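Local structure of fasciclin I (Drosophila melanogaster, 1O70) at residues R25-V30 against L51-E56. The protein acts as a neural cell adhesion molecule, probably tethered to the membrane by a GPI anchor, seen here as its third and fourth FAS1 domains. Numbering follows the deposited sequence.
Sequences RKFYEV and LAPSNE. With SO4 (sulfate ion), chain D.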
ATOM      1  N   ARG A  25     -19.299 -18.423  -1.550  1.00 38.24           N
ATOM      2  CA  ARG A  25     -19.173 -19.702  -0.871  1.00 38.71           C
ATOM      3  C   ARG A  25     -17.706 -20.002  -0.612  1.00 38.10           C
ATOM      4  O   ARG A  25     -17.351 -20.581   0.416  1.00 36.89           O
ATOM      5  CB  ARG A  25     -19.785 -20.837  -1.692  1.00 38.06           C
ATOM      6  CG  ARG A  25     -19.026 -21.127  -2.948  1.00 43.10           C
ATOM      7  CD  ARG A  25     -19.020 -22.609  -3.275  1.00 44.19           C
ATOM      8  NE  ARG A  25     -18.227 -22.839  -4.477  1.00 45.09           N
ATOM      9  CZ  ARG A  25     -16.902 -22.942  -4.494  1.00 45.73           C
ATOM     10  NH1 ARG A  25     -16.207 -22.854  -3.367  1.00 45.53           N
ATOM     11  NH2 ARG A  25     -16.270 -23.098  -5.650  1.00 44.23           N
ATOM     12  N   LYS A  26     -16.856 -19.606  -1.555  1.00 38.23           N
ATOM     13  CA  LYS A  26     -15.417 -19.822  -1.442  1.00 38.19           C
ATOM     14  C   LYS A  26     -14.868 -18.978  -0.294  1.00 38.29           C
ATOM     15  O   LYS A  26     -14.043 -19.451   0.496  1.00 37.77           O
ATOM     16  CB  LYS A  26     -14.722 -19.434  -2.745  1.00 40.07           C
ATOM     17  CG  LYS A  26     -13.219 -19.621  -2.725  1.00 42.14           C
ATOM     18  CD  LYS A  26     -12.854 -21.086  -2.571  1.00 43.55           C
ATOM     19  CE  LYS A  26     -11.347 -21.281  -2.555  1.00 44.35           C
ATOM     20  NZ  LYS A  26     -10.987 -22.728  -2.526  1.00 45.75           N
ATOM     21  N   PHE A  27     -15.335 -17.732  -0.202  1.00 36.96           N
ATOM     22  CA  PHE A  27     -14.893 -16.842   0.858  1.00 35.75           C
ATOM     23  C   PHE A  27     -15.183 -17.522   2.193  1.00 36.60           C
ATOM     24  O   PHE A  27     -14.325 -17.576   3.075  1.00 38.14           O
ATOM     25  CB  PHE A  27     -15.621 -15.494   0.777  1.00 33.68           C
ATOM     26  CG  PHE A  27     -15.130 -14.471   1.780  1.00 31.56           C
ATOM     27  CD1 PHE A  27     -13.960 -13.749   1.551  1.00 31.22           C
ATOM     28  CD2 PHE A  27     -15.839 -14.228   2.953  1.00 32.12           C
ATOM     29  CE1 PHE A  27     -13.505 -12.795   2.482  1.00 29.47           C
ATOM     30  CE2 PHE A  27     -15.396 -13.279   3.890  1.00 32.12           C
ATOM     31  CZ  PHE A  27     -14.230 -12.563   3.654  1.00 30.21           C
ATOM     32  N   TYR A  28     -16.388 -18.067   2.338  1.00 36.39           N
ATOM     33  CA  TYR A  28     -16.751 -18.728   3.587  1.00 36.39           C
ATOM     34  C   TYR A  28     -15.994 -20.035   3.782  1.00 36.91           C
ATOM     35  O   TYR A  28     -15.678 -20.413   4.912  1.00 37.29           O
ATOM     36  CB  TYR A  28     -18.261 -18.959   3.643  1.00 34.89           C
ATOM     37  CG  TYR A  28     -19.048 -17.676   3.732  1.00 34.59           C
ATOM     38  CD1 TYR A  28     -20.187 -17.481   2.943  1.00 33.58           C
ATOM     39  CD2 TYR A  28     -18.662 -16.649   4.607  1.00 32.80           C
ATOM     40  CE1 TYR A  28     -20.924 -16.307   3.014  1.00 30.29           C
ATOM     41  CE2 TYR A  28     -19.396 -15.465   4.685  1.00 32.34           C
ATOM     42  CZ  TYR A  28     -20.533 -15.306   3.881  1.00 32.21           C
ATOM     43  OH  TYR A  28     -21.294 -14.159   3.957  1.00 30.27           O
ATOM     44  N   GLU A  29     -15.694 -20.729   2.693  1.00 37.22           N
ATOM     45  CA  GLU A  29     -14.930 -21.957   2.819  1.00 38.75           C
ATOM     46  C   GLU A  29     -13.562 -21.600   3.385  1.00 38.34           C
ATOM     47  O   GLU A  29     -13.072 -22.260   4.299  1.00 38.17           O
ATOM     48  CB  GLU A  29     -14.787 -22.644   1.470  1.00 40.95           C
ATOM     49  CG  GLU A  29     -15.880 -23.650   1.208  1.00 42.55           C
ATOM     50  CD  GLU A  29     -15.786 -24.236  -0.169  1.00 45.73           C
ATOM     51  OE1 GLU A  29     -14.646 -24.503  -0.619  1.00 47.46           O
ATOM     52  OE2 GLU A  29     -16.848 -24.432  -0.803  1.00 48.32           O
ATOM     53  N   VAL A  30     -12.952 -20.543   2.853  1.00 38.02           N
ATOM     54  CA  VAL A  30     -11.654 -20.117   3.357  1.00 36.54           C
ATOM     55  C   VAL A  30     -11.764 -19.789   4.844  1.00 37.25           C
ATOM     56  O   VAL A  30     -10.869 -20.118   5.628  1.00 38.59           O
ATOM     57  CB  VAL A  30     -11.112 -18.882   2.597  1.00 35.27           C
ATOM     58  CG1 VAL A  30      -9.849 -18.358   3.281  1.00 32.16           C
ATOM     59  CG2 VAL A  30     -10.792 -19.265   1.152  1.00 32.29           C
ATOM     60  N   LEU A  51     -15.363  -7.739   0.602  1.00 26.22           N
ATOM     61  CA  LEU A  51     -14.775  -7.718  -0.731  1.00 25.17           C
ATOM     62  C   LEU A  51     -14.391  -9.167  -0.941  1.00 25.39           C
ATOM     63  O   LEU A  51     -13.371  -9.621  -0.427  1.00 26.52           O
ATOM     64  CB  LEU A  51     -13.523  -6.830  -0.785  1.00 22.54           C
ATOM     65  CG  LEU A  51     -13.704  -5.341  -0.445  1.00 25.03           C
ATOM     66  CD1 LEU A  51     -12.428  -4.584  -0.814  1.00 24.59           C
ATOM     67  CD2 LEU A  51     -14.887  -4.749  -1.221  1.00 21.68           C
ATOM     68  N   ALA A  52     -15.229  -9.905  -1.663  1.00 25.22           N
ATOM     69  CA  ALA A  52     -14.975 -11.316  -1.898  1.00 26.22           C
ATOM     70  C   ALA A  52     -14.217 -11.564  -3.193  1.00 26.87           C
ATOM     71  O   ALA A  52     -14.704 -11.256  -4.279  1.00 28.53           O
ATOM     72  CB  ALA A  52     -16.289 -12.085  -1.910  1.00 25.77           C
ATOM     73  N   PRO A  53     -13.001 -12.111  -3.088  1.00 26.03           N
ATOM     74  CA  PRO A  53     -12.193 -12.397  -4.277  1.00 27.75           C
ATOM     75  C   PRO A  53     -12.915 -13.438  -5.123  1.00 29.67           C
ATOM     76  O   PRO A  53     -13.546 -14.348  -4.579  1.00 29.84           O
ATOM     77  CB  PRO A  53     -10.901 -12.975  -3.699  1.00 25.41           C
ATOM     78  CG  PRO A  53     -10.822 -12.366  -2.338  1.00 25.25           C
ATOM     79  CD  PRO A  53     -12.247 -12.390  -1.855  1.00 24.20           C
ATOM     80  N   SER A  54     -12.827 -13.308  -6.445  1.00 30.27           N
ATOM     81  CA  SER A  54     -13.457 -14.271  -7.343  1.00 32.27           C
ATOM     82  C   SER A  54     -12.765 -15.609  -7.130  1.00 34.15           C
ATOM     83  O   SER A  54     -11.666 -15.655  -6.580  1.00 34.21           O
ATOM     84  CB  SER A  54     -13.265 -13.853  -8.795  1.00 31.05           C
ATOM     85  OG  SER A  54     -11.896 -13.959  -9.135  1.00 34.07           O
ATOM     86  N   ASN A  55     -13.394 -16.695  -7.568  1.00 37.29           N
ATOM     87  CA  ASN A  55     -12.798 -18.018  -7.413  1.00 38.90           C
ATOM     88  C   ASN A  55     -11.505 -18.101  -8.200  1.00 40.30           C
ATOM     89  O   ASN A  55     -10.566 -18.797  -7.808  1.00 40.77           O
ATOM     90  CB  ASN A  55     -13.762 -19.092  -7.904  1.00 39.55           C
ATOM     91  CG  ASN A  55     -15.156 -18.894  -7.371  1.00 40.97           C
ATOM     92  OD1 ASN A  55     -15.880 -17.991  -7.802  1.00 42.84           O
ATOM     93  ND2 ASN A  55     -15.539 -19.724  -6.413  1.00 39.67           N
ATOM     94  N   GLU A  56     -11.467 -17.386  -9.319  1.00 42.05           N
ATOM     95  CA  GLU A  56     -10.294 -17.361 -10.172  1.00 45.04           C
ATOM     96  C   GLU A  56      -9.177 -16.623  -9.440  1.00 46.53           C
ATOM     97  O   GLU A  56      -7.994 -16.890  -9.651  1.00 45.16           O
ATOM     98  CB  GLU A  56     -10.621 -16.650 -11.482  1.00 48.39           C
ATOM     99  CG  GLU A  56      -9.524 -16.726 -12.528  1.00 54.47           C
ATOM    100  CD  GLU A  56      -9.904 -16.013 -13.817  1.00 58.98           C
ATOM    101  OE1 GLU A  56     -10.989 -16.318 -14.379  1.00 58.75           O
ATOM    102  OE2 GLU A  56      -9.105 -15.155 -14.274  1.00 62.49           O
TER
HETATM  103  S   SO4 D1627     -13.117 -23.828  -5.691  1.00 83.17           S
HETATM  104  O1  SO4 D1627     -13.425 -22.412  -5.986  1.00 83.14           O
HETATM  105  O2  SO4 D1627     -13.422 -24.663  -6.867  1.00 83.14           O
HETATM  106  O3  SO4 D1627     -11.690 -23.953  -5.341  1.00 83.17           O
HETATM  107  O4  SO4 D1627     -13.932 -24.281  -4.544  1.00 82.82           O
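F27 on helix 25-30 meets A52 and P53 where the helix crosses strand 51-53 almost perpendicularly, at 91° and with 8.2 Å between the two axes. The F27 ring carbon CD1 lies 4.0 Å from P53 CD, and ring and proline meet at an oblique angle. The F27 side chain leaves the helix toward the strand, and its CB packs on A52 CB at 4.4 Å. L77 of helix 70-79 also packs against F27.

The other half of the contact is polar, and a sulfate ion, probably from the crystallisation liquor, joins the two segments there. R25 holds it at the guanidinium edge, with the sulfur in the guanidinium plane. R25 NH2 donates a hydrogen bond to sulfate O1 at 2.9 Å and a weak one to O4; NH1 also gives O4 a weak hydrogen bond. K26 NZ hydrogen-bonds sulfate O3 at 3.1 Å. N55 ND2 makes a long, weak hydrogen bond to O1 (3.4 Å) and lies over one face of the R25 guanidinium. A salt bridge from R25 NH1 to E29 OE2 (3.1 Å) ties the arginine back to its own helix.

S54 is the N-cap of helix 55-60; its OG accepts from A57 N. The contact joins helix 21-33 to the end of strand 48-53 in the mixed beta sheet and the start of helix 55-60, within the alpha/beta fold of the third FAS1 domain.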